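Local coordinates for kinesin-like protein Nod (PDB 3DC4) that hydrolyses ATP and binds microtubules and their plus ends through its kinesin motor domain, and is required for segregating non-exchange chromosomes in meiosis, at residues V152-D166 with M176-L189. Sequence-based numbering, arbitrary orientation.
Sequences VYASFIEIYNEKPFD and MVAARCQRCTCLPL
Ala-154 and Leu-187 form an antiparallel hydrogen-bonded pair, Leu-187 N reaching Ala-154 O at 2.8 Å and Ala-154 N returning to Leu-187 O at 2.9 Å. Leu-189 lays its CD1 methyl on Ala-154 CB (3.5 Å), while on the opposite face of the sheet Tyr-153 CB abuts Cys-186 CB. Beyond this short pairing the chains part, and water 2 fills in, accepting from Phe-156 N and lying within hydrogen-bonding distance of Thr-185 O and Asp-166 OD1. The Asp-166 carboxylate, swung away from its own amide at chi1 -169°, turns to this water and to Thr-185 N, which donates to OD2, an atom whose position is less certain. An alanine here would probably leave Thr-185 N without its acceptor and the water less firmly placed. Farther along, the bend of Met-176 at chi3 (-82°) brings its CE methyl against the backbone between Phe-165 and Asp-166, 3.4 Å from Phe-165 C, and also onto Pro-164 CB (3.7 Å); Met-176 N bonds to Pro-164 O. By contrast, residues 177-183 form a poorly ordered outer loop, from which Arg-180 CB leans on the proline ring (3.6 Å to Pro-164 CB). In the kinesin motor domain, strand 151-160 thus carries the hairpin strand 164-166 and strand 187-188 on one edge and pairs with strand 220-229 on the other, while helix 192-204 covers Leu-187 and helix 291-295 meets Ile-157 and Pro-164.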
ATOM      1  N   VAL A 152      -6.190  16.141   9.509  1.00 23.99           N
ATOM      2  CA  VAL A 152      -5.992  14.761   9.086  1.00 21.74           C
ATOM      3  C   VAL A 152      -7.282  13.950   9.115  1.00 23.11           C
ATOM      4  O   VAL A 152      -8.104  14.097  10.020  1.00 23.53           O
ATOM      5  CB  VAL A 152      -4.950  14.071   9.992  1.00 20.26           C
ATOM      6  CG1 VAL A 152      -4.547  12.725   9.404  1.00 20.43           C
ATOM      7  CG2 VAL A 152      -3.747  14.972  10.164  1.00 20.13           C
ATOM      8  N   TYR A 153      -7.454  13.095   8.112  1.00 21.77           N
ATOM      9  CA  TYR A 153      -8.643  12.260   8.012  1.00 20.64           C
ATOM     10  C   TYR A 153      -8.266  10.873   7.521  1.00 21.26           C
ATOM     11  O   TYR A 153      -7.133  10.637   7.099  1.00 19.29           O
ATOM     12  CB  TYR A 153      -9.652  12.862   7.028  1.00 20.80           C
ATOM     13  CG  TYR A 153     -10.045  14.294   7.312  1.00 22.42           C
ATOM     14  CD1 TYR A 153      -9.216  15.357   6.942  1.00 23.96           C
ATOM     15  CD2 TYR A 153     -11.244  14.584   7.960  1.00 23.28           C
ATOM     16  CE1 TYR A 153      -9.573  16.677   7.211  1.00 24.26           C
ATOM     17  CE2 TYR A 153     -11.609  15.896   8.237  1.00 24.23           C
ATOM     18  CZ  TYR A 153     -10.772  16.938   7.862  1.00 25.07           C
ATOM     19  OH  TYR A 153     -11.132  18.235   8.157  1.00 25.61           O
ATOM     20  N   ALA A 154      -9.226   9.961   7.578  1.00 20.87           N
ATOM     21  CA  ALA A 154      -9.011   8.603   7.110  1.00 21.57           C
ATOM     22  C   ALA A 154     -10.257   8.138   6.370  1.00 22.43           C
ATOM     23  O   ALA A 154     -11.376   8.459   6.766  1.00 22.79           O
ATOM     24  CB  ALA A 154      -8.730   7.672   8.289  1.00 23.48           C
ATOM     25  N   SER A 155     -10.050   7.417   5.272  1.00 20.53           N
ATOM     26  CA  SER A 155     -11.139   6.837   4.504  1.00 21.35           C
ATOM     27  C   SER A 155     -10.819   5.349   4.441  1.00 22.05           C
ATOM     28  O   SER A 155      -9.654   4.960   4.535  1.00 20.74           O
ATOM     29  CB  SER A 155     -11.240   7.451   3.097  1.00 20.53           C
ATOM     30  OG  SER A 155     -10.052   7.324   2.337  1.00 22.92           O
ATOM     31  N   PHE A 156     -11.852   4.518   4.340  1.00 23.19           N
ATOM     32  CA  PHE A 156     -11.676   3.066   4.281  1.00 22.89           C
ATOM     33  C   PHE A 156     -12.564   2.541   3.164  1.00 24.95           C
ATOM     34  O   PHE A 156     -13.791   2.504   3.282  1.00 24.90           O
ATOM     35  CB  PHE A 156     -12.080   2.420   5.615  1.00 24.05           C
ATOM     36  CG  PHE A 156     -11.542   1.017   5.824  1.00 23.02           C
ATOM     37  CD1 PHE A 156     -11.270   0.179   4.745  1.00 24.47           C
ATOM     38  CD2 PHE A 156     -11.344   0.525   7.115  1.00 24.64           C
ATOM     39  CE1 PHE A 156     -10.811  -1.131   4.944  1.00 26.79           C
ATOM     40  CE2 PHE A 156     -10.887  -0.780   7.326  1.00 25.72           C
ATOM     41  CZ  PHE A 156     -10.621  -1.610   6.233  1.00 26.53           C
ATOM     42  N   ILE A 157     -11.930   2.137   2.072  1.00 23.69           N
ATOM     43  CA  ILE A 157     -12.639   1.619   0.917  1.00 24.95           C
ATOM     44  C   ILE A 157     -12.297   0.152   0.694  1.00 24.99           C
ATOM     45  O   ILE A 157     -11.152  -0.273   0.887  1.00 23.10           O
ATOM     46  CB  ILE A 157     -12.257   2.425  -0.342  1.00 25.57           C
ATOM     47  CG1 ILE A 157     -12.780   3.856  -0.213  1.00 27.53           C
ATOM     48  CG2 ILE A 157     -12.816   1.759  -1.592  1.00 27.90           C
ATOM     49  CD1 ILE A 157     -12.237   4.794  -1.259  1.00 29.18           C
ATOM     50  N   GLU A 158     -13.303  -0.618   0.303  1.00 25.00           N
ATOM     51  CA  GLU A 158     -13.130  -2.034   0.018  1.00 26.51           C
ATOM     52  C   GLU A 158     -13.549  -2.277  -1.425  1.00 28.29           C
ATOM     53  O   GLU A 158     -14.529  -1.703  -1.893  1.00 27.07           O
ATOM     54  CB  GLU A 158     -13.998  -2.881   0.960  1.00 29.06           C
ATOM     55  CG  GLU A 158     -14.147  -4.345   0.542  1.00 31.58           C
ATOM     56  CD  GLU A 158     -15.020  -5.145   1.494  1.00 32.02           C
ATOM     57  OE1 GLU A 158     -16.047  -4.610   1.959  1.00 34.56           O
ATOM     58  OE2 GLU A 158     -14.687  -6.316   1.766  1.00 32.84           O
ATOM     59  N   ILE A 159     -12.781  -3.100  -2.133  1.00 29.74           N
ATOM     60  CA  ILE A 159     -13.094  -3.442  -3.514  1.00 30.99           C
ATOM     61  C   ILE A 159     -13.409  -4.933  -3.546  1.00 34.37           C
ATOM     62  O   ILE A 159     -12.509  -5.768  -3.456  1.00 33.11           O
ATOM     63  CB  ILE A 159     -11.908  -3.134  -4.464  1.00 29.93           C
ATOM     64  CG1 ILE A 159     -11.582  -1.639  -4.414  1.00 27.95           C
ATOM     65  CG2 ILE A 159     -12.257  -3.554  -5.895  1.00 27.50           C
ATOM     66  CD1 ILE A 159     -10.449  -1.215  -5.334  1.00 29.08           C
ATOM     67  N   TYR A 160     -14.699  -5.251  -3.638  1.00 36.40           N
ATOM     68  CA  TYR A 160     -15.179  -6.629  -3.680  1.00 40.12           C
ATOM     69  C   TYR A 160     -15.675  -6.919  -5.092  1.00 40.95           C
ATOM     70  O   TYR A 160     -16.610  -6.276  -5.567  1.00 39.72           O
ATOM     71  CB  TYR A 160     -16.327  -6.817  -2.681  1.00 42.54           C
ATOM     72  CG  TYR A 160     -16.815  -8.243  -2.552  1.00 45.38           C
ATOM     73  CD1 TYR A 160     -15.959  -9.253  -2.122  1.00 45.92           C
ATOM     74  CD2 TYR A 160     -18.134  -8.586  -2.858  1.00 46.09           C
ATOM     75  CE1 TYR A 160     -16.398 -10.570  -1.997  1.00 48.01           C
ATOM     76  CE2 TYR A 160     -18.586  -9.904  -2.737  1.00 47.19           C
ATOM     77  CZ  TYR A 160     -17.711 -10.888  -2.306  1.00 47.07           C
ATOM     78  OH  TYR A 160     -18.140 -12.190  -2.180  1.00 47.62           O
ATOM     79  N   ASN A 161     -15.045  -7.881  -5.761  1.00 42.76           N
ATOM     80  CA  ASN A 161     -15.419  -8.240  -7.127  1.00 44.18           C
ATOM     81  C   ASN A 161     -15.501  -7.025  -8.040  1.00 44.00           C
ATOM     82  O   ASN A 161     -16.518  -6.797  -8.696  1.00 45.24           O
ATOM     83  CB  ASN A 161     -16.758  -8.979  -7.138  1.00 46.65           C
ATOM     84  CG  ASN A 161     -16.645 -10.393  -6.604  1.00 49.18           C
ATOM     85  OD1 ASN A 161     -15.951 -11.232  -7.179  1.00 53.02           O
ATOM     86  ND2 ASN A 161     -17.326 -10.665  -5.498  1.00 49.80           N
ATOM     87  N   GLU A 162     -14.421  -6.252  -8.075  1.00 43.09           N
ATOM     88  CA  GLU A 162     -14.342  -5.054  -8.907  1.00 42.51           C
ATOM     89  C   GLU A 162     -15.477  -4.068  -8.675  1.00 42.11           C
ATOM     90  O   GLU A 162     -16.080  -3.574  -9.624  1.00 41.99           O
ATOM     91  CB  GLU A 162     -14.291  -5.436 -10.386  1.00 42.58           C
ATOM     92  CG  GLU A 162     -12.964  -6.032 -10.801  1.00 41.83           C
ATOM     93  CD  GLU A 162     -11.800  -5.124 -10.452  1.00 42.67           C
ATOM     94  OE1 GLU A 162     -11.724  -4.006 -11.011  1.00 40.58           O
ATOM     95  OE2 GLU A 162     -10.967  -5.526  -9.609  1.00 42.04           O
ATOM     96  N   LYS A 163     -15.754  -3.784  -7.408  1.00 41.19           N
ATOM     97  CA  LYS A 163     -16.800  -2.846  -7.032  1.00 40.54           C
ATOM     98  C   LYS A 163     -16.389  -2.128  -5.755  1.00 38.47           C
ATOM     99  O   LYS A 163     -16.139  -2.762  -4.730  1.00 38.14           O
ATOM    100  CB  LYS A 163     -18.118  -3.586  -6.813  1.00 42.61           C
ATOM    101  CG  LYS A 163     -18.628  -4.323  -8.047  1.00 46.49           C
ATOM    102  CD  LYS A 163     -19.951  -5.017  -7.775  1.00 48.88           C
ATOM    103  CE  LYS A 163     -19.817  -6.049  -6.667  1.00 50.85           C
ATOM    104  NZ  LYS A 163     -21.112  -6.735  -6.397  1.00 53.28           N
ATOM    105  N   PRO A 164     -16.305  -0.792  -5.805  1.00 37.45           N
ATOM    106  CA  PRO A 164     -15.921   0.031  -4.654  1.00 36.09           C
ATOM    107  C   PRO A 164     -17.029   0.181  -3.607  1.00 35.46           C
ATOM    108  O   PRO A 164     -18.195   0.403  -3.946  1.00 33.14           O
ATOM    109  CB  PRO A 164     -15.549   1.360  -5.300  1.00 36.94           C
ATOM    110  CG  PRO A 164     -16.501   1.436  -6.445  1.00 36.84           C
ATOM    111  CD  PRO A 164     -16.438   0.039  -7.016  1.00 36.92           C
ATOM    112  N   PHE A 165     -16.644   0.062  -2.339  1.00 33.56           N
ATOM    113  CA  PHE A 165     -17.564   0.180  -1.212  1.00 33.60           C
ATOM    114  C   PHE A 165     -16.987   1.098  -0.136  1.00 33.24           C
ATOM    115  O   PHE A 165     -15.837   0.935   0.281  1.00 33.55           O
ATOM    116  CB  PHE A 165     -17.833  -1.197  -0.602  1.00 35.33           C
ATOM    117  CG  PHE A 165     -18.629  -2.105  -1.490  1.00 38.39           C
ATOM    118  CD1 PHE A 165     -20.014  -1.983  -1.567  1.00 39.87           C
ATOM    119  CD2 PHE A 165     -17.996  -3.068  -2.270  1.00 39.28           C
ATOM    120  CE1 PHE A 165     -20.758  -2.807  -2.407  1.00 40.23           C
ATOM    121  CE2 PHE A 165     -18.730  -3.898  -3.115  1.00 40.90           C
ATOM    122  CZ  PHE A 165     -20.115  -3.766  -3.183  1.00 40.85           C
ATOM    123  N   ASP A 166     -17.790   2.059   0.310  1.00 31.50           N
ATOM    124  CA  ASP A 166     -17.369   3.000   1.342  1.00 29.80           C
ATOM    125  C   ASP A 166     -17.695   2.387   2.701  1.00 29.66           C
ATOM    126  O   ASP A 166     -18.851   2.382   3.124  1.00 29.43           O
ATOM    127  CB  ASP A 166     -18.117   4.321   1.172  1.00 31.13           C
ATOM    128  CG  ASP A 166     -17.553   5.425   2.038  1.00 32.29           C
ATOM    129  OD1 ASP A 166     -16.820   5.125   3.009  1.00 31.06           O
ATOM    130  OD2 ASP A 166     -17.858   6.600   1.752  1.00 31.88           O
ATOM    131  N   MET A 176     -20.313   1.876  -5.417  1.00 66.96           N
ATOM    132  CA  MET A 176     -20.118   3.286  -5.756  1.00 69.00           C
ATOM    133  C   MET A 176     -19.829   3.398  -7.247  1.00 71.02           C
ATOM    134  O   MET A 176     -19.381   2.436  -7.872  1.00 71.09           O
ATOM    135  CB  MET A 176     -18.947   3.883  -4.974  1.00 68.58           C
ATOM    136  CG  MET A 176     -19.152   3.963  -3.473  1.00 68.30           C
ATOM    137  SD  MET A 176     -17.791   4.840  -2.665  1.00 68.19           S
ATOM    138  CE  MET A 176     -16.577   3.532  -2.540  1.00 67.49           C
ATOM    139  N   VAL A 177     -20.079   4.571  -7.816  1.00 73.59           N
ATOM    140  CA  VAL A 177     -19.843   4.786  -9.238  1.00 76.39           C
ATOM    141  C   VAL A 177     -19.660   6.264  -9.579  1.00 78.13           C
ATOM    142  O   VAL A 177     -20.437   7.116  -9.145  1.00 78.68           O
ATOM    143  CB  VAL A 177     -21.008   4.209 -10.081  1.00 76.70           C
ATOM    144  CG1 VAL A 177     -22.320   4.859  -9.674  1.00 76.75           C
ATOM    145  CG2 VAL A 177     -20.739   4.426 -11.563  1.00 77.31           C
ATOM    146  N   ALA A 178     -18.621   6.554 -10.358  1.00 79.71           N
ATOM    147  CA  ALA A 178     -18.313   7.918 -10.778  1.00 81.11           C
ATOM    148  C   ALA A 178     -18.124   8.859  -9.593  1.00 82.06           C
ATOM    149  O   ALA A 178     -18.290  10.073  -9.723  1.00 81.89           O
ATOM    150  CB  ALA A 178     -19.421   8.442 -11.688  1.00 81.38           C
ATOM    151  N   ALA A 179     -17.774   8.299  -8.440  1.00 83.25           N
ATOM    152  CA  ALA A 179     -17.571   9.099  -7.240  1.00 84.17           C
ATOM    153  C   ALA A 179     -16.650   8.407  -6.242  1.00 84.76           C
ATOM    154  O   ALA A 179     -16.221   9.012  -5.262  1.00 85.00           O
ATOM    155  CB  ALA A 179     -18.910   9.401  -6.589  1.00 84.29           C
ATOM    156  N   ARG A 180     -16.348   7.137  -6.493  1.00 85.37           N
ATOM    157  CA  ARG A 180     -15.475   6.384  -5.599  1.00 85.89           C
ATOM    158  C   ARG A 180     -14.071   6.978  -5.636  1.00 85.61           C
ATOM    159  O   ARG A 180     -13.259   6.739  -4.741  1.00 85.83           O
ATOM    160  CB  ARG A 180     -15.415   4.911  -6.019  1.00 86.69           C
ATOM    161  CG  ARG A 180     -14.520   4.634  -7.224  1.00 87.88           C
ATOM    162  CD  ARG A 180     -15.112   5.142  -8.531  1.00 89.02           C
ATOM    163  NE  ARG A 180     -16.126   4.238  -9.066  1.00 89.95           N
ATOM    164  CZ  ARG A 180     -16.646   4.337 -10.286  1.00 90.62           C
ATOM    165  NH1 ARG A 180     -17.563   3.468 -10.693  1.00 90.96           N
ATOM    166  NH2 ARG A 180     -16.247   5.303 -11.100  1.00 90.89           N
ATOM    167  N   CYS A 181     -13.797   7.752  -6.682  1.00 85.26           N
ATOM    168  CA  CYS A 181     -12.497   8.387  -6.869  1.00 84.45           C
ATOM    169  C   CYS A 181     -12.242   9.480  -5.838  1.00 83.49           C
ATOM    170  O   CYS A 181     -11.111   9.682  -5.400  1.00 83.73           O
ATOM    171  CB  CYS A 181     -12.413   8.979  -8.281  1.00 85.12           C
ATOM    172  SG  CYS A 181     -10.839   9.778  -8.691  1.00 86.11           S
ATOM    173  N   GLN A 182     -13.299  10.182  -5.446  1.00 81.73           N
ATOM    174  CA  GLN A 182     -13.167  11.263  -4.478  1.00 79.56           C
ATOM    175  C   GLN A 182     -14.288  11.262  -3.445  1.00 77.36           C
ATOM    176  O   GLN A 182     -14.028  11.308  -2.244  1.00 77.33           O
ATOM    177  CB  GLN A 182     -13.132  12.610  -5.210  1.00 80.62           C
ATOM    178  CG  GLN A 182     -12.907  13.822  -4.315  1.00 81.73           C
ATOM    179  CD  GLN A 182     -11.610  13.746  -3.528  1.00 82.56           C
ATOM    180  OE1 GLN A 182     -11.500  12.987  -2.563  1.00 83.06           O
ATOM    181  NE2 GLN A 182     -10.620  14.532  -3.938  1.00 82.51           N
ATOM    182  N   ARG A 183     -15.532  11.202  -3.910  1.00 74.32           N
ATOM    183  CA  ARG A 183     -16.685  11.208  -3.009  1.00 70.70           C
ATOM    184  C   ARG A 183     -16.805   9.967  -2.126  1.00 66.65           C
ATOM    185  O   ARG A 183     -17.426   8.974  -2.512  1.00 67.03           O
ATOM    186  CB  ARG A 183     -17.990  11.360  -3.797  1.00 72.58           C
ATOM    187  CG  ARG A 183     -19.223  11.466  -2.900  1.00 74.94           C
ATOM    188  CD  ARG A 183     -20.515  11.199  -3.659  1.00 77.08           C
ATOM    189  NE  ARG A 183     -20.635   9.800  -4.064  1.00 78.27           N
ATOM    190  CZ  ARG A 183     -20.728   8.781  -3.213  1.00 79.09           C
ATOM    191  NH1 ARG A 183     -20.717   9.004  -1.905  1.00 79.32           N
ATOM    192  NH2 ARG A 183     -20.824   7.537  -3.669  1.00 79.21           N
ATOM    193  N   CYS A 184     -16.210  10.032  -0.941  1.00 60.76           N
ATOM    194  CA  CYS A 184     -16.265   8.943   0.028  1.00 54.82           C
ATOM    195  C   CYS A 184     -15.886   9.525   1.385  1.00 49.36           C
ATOM    196  O   CYS A 184     -14.937  10.296   1.496  1.00 48.01           O
ATOM    197  CB  CYS A 184     -15.314   7.807  -0.360  1.00 55.42           C
ATOM    198  SG  CYS A 184     -13.569   8.172  -0.132  1.00 58.31           S
ATOM    199  N   THR A 185     -16.638   9.148   2.409  1.00 44.49           N
ATOM    200  CA  THR A 185     -16.432   9.658   3.757  1.00 39.83           C
ATOM    201  C   THR A 185     -15.028   9.591   4.351  1.00 35.69           C
ATOM    202  O   THR A 185     -14.395   8.535   4.403  1.00 33.38           O
ATOM    203  CB  THR A 185     -17.439   9.003   4.739  1.00 40.26           C
ATOM    204  OG1 THR A 185     -16.933   9.070   6.076  1.00 39.41           O
ATOM    205  CG2 THR A 185     -17.703   7.571   4.360  1.00 42.14           C
ATOM    206  N   CYS A 186     -14.555  10.752   4.791  1.00 32.08           N
ATOM    207  CA  CYS A 186     -13.252  10.889   5.423  1.00 30.13           C
ATOM    208  C   CYS A 186     -13.541  11.250   6.875  1.00 29.02           C
ATOM    209  O   CYS A 186     -14.106  12.312   7.151  1.00 28.77           O
ATOM    210  CB  CYS A 186     -12.454  12.016   4.763  1.00 29.11           C
ATOM    211  SG  CYS A 186     -12.012  11.717   3.044  1.00 31.10           S
ATOM    212  N   LEU A 187     -13.183  10.370   7.805  1.00 27.53           N
ATOM    213  CA  LEU A 187     -13.431  10.643   9.218  1.00 27.02           C
ATOM    214  C   LEU A 187     -12.210  11.304   9.848  1.00 26.80           C
ATOM    215  O   LEU A 187     -11.072  10.953   9.542  1.00 26.02           O
ATOM    216  CB  LEU A 187     -13.781   9.348   9.967  1.00 27.09           C
ATOM    217  CG  LEU A 187     -15.025   8.595   9.484  1.00 26.98           C
ATOM    218  CD1 LEU A 187     -15.216   7.327  10.315  1.00 29.71           C
ATOM    219  CD2 LEU A 187     -16.252   9.494   9.603  1.00 31.21           C
ATOM    220  N   PRO A 188     -12.437  12.283  10.735  1.00 27.22           N
ATOM    221  CA  PRO A 188     -11.374  13.022  11.427  1.00 27.09           C
ATOM    222  C   PRO A 188     -10.399  12.147  12.215  1.00 26.64           C
ATOM    223  O   PRO A 188     -10.786  11.129  12.783  1.00 26.85           O
ATOM    224  CB  PRO A 188     -12.157  13.960  12.348  1.00 27.42           C
ATOM    225  CG  PRO A 188     -13.411  14.211  11.570  1.00 27.45           C
ATOM    226  CD  PRO A 188     -13.760  12.831  11.089  1.00 26.70           C
ATOM    227  N   LEU A 189      -9.133  12.547  12.240  1.00 26.95           N
ATOM    228  CA  LEU A 189      -8.119  11.821  12.997  1.00 27.96           C
ATOM    229  C   LEU A 189      -7.345  12.810  13.854  1.00 28.73           C
ATOM    230  O   LEU A 189      -6.757  13.765  13.342  1.00 28.02           O
ATOM    231  CB  LEU A 189      -7.145  11.088  12.071  1.00 26.52           C
ATOM    232  CG  LEU A 189      -7.693   9.887  11.295  1.00 26.70           C
ATOM    233  CD1 LEU A 189      -6.536   9.174  10.607  1.00 25.85           C
ATOM    234  CD2 LEU A 189      -8.412   8.936  12.244  1.00 26.29           C
TER
HETATM  235  O   HOH W   1      -6.571  16.376  12.326  1.00 28.98           O
HETATM  236  O   HOH W   2     -14.250   5.880   3.508  1.00 20.53           O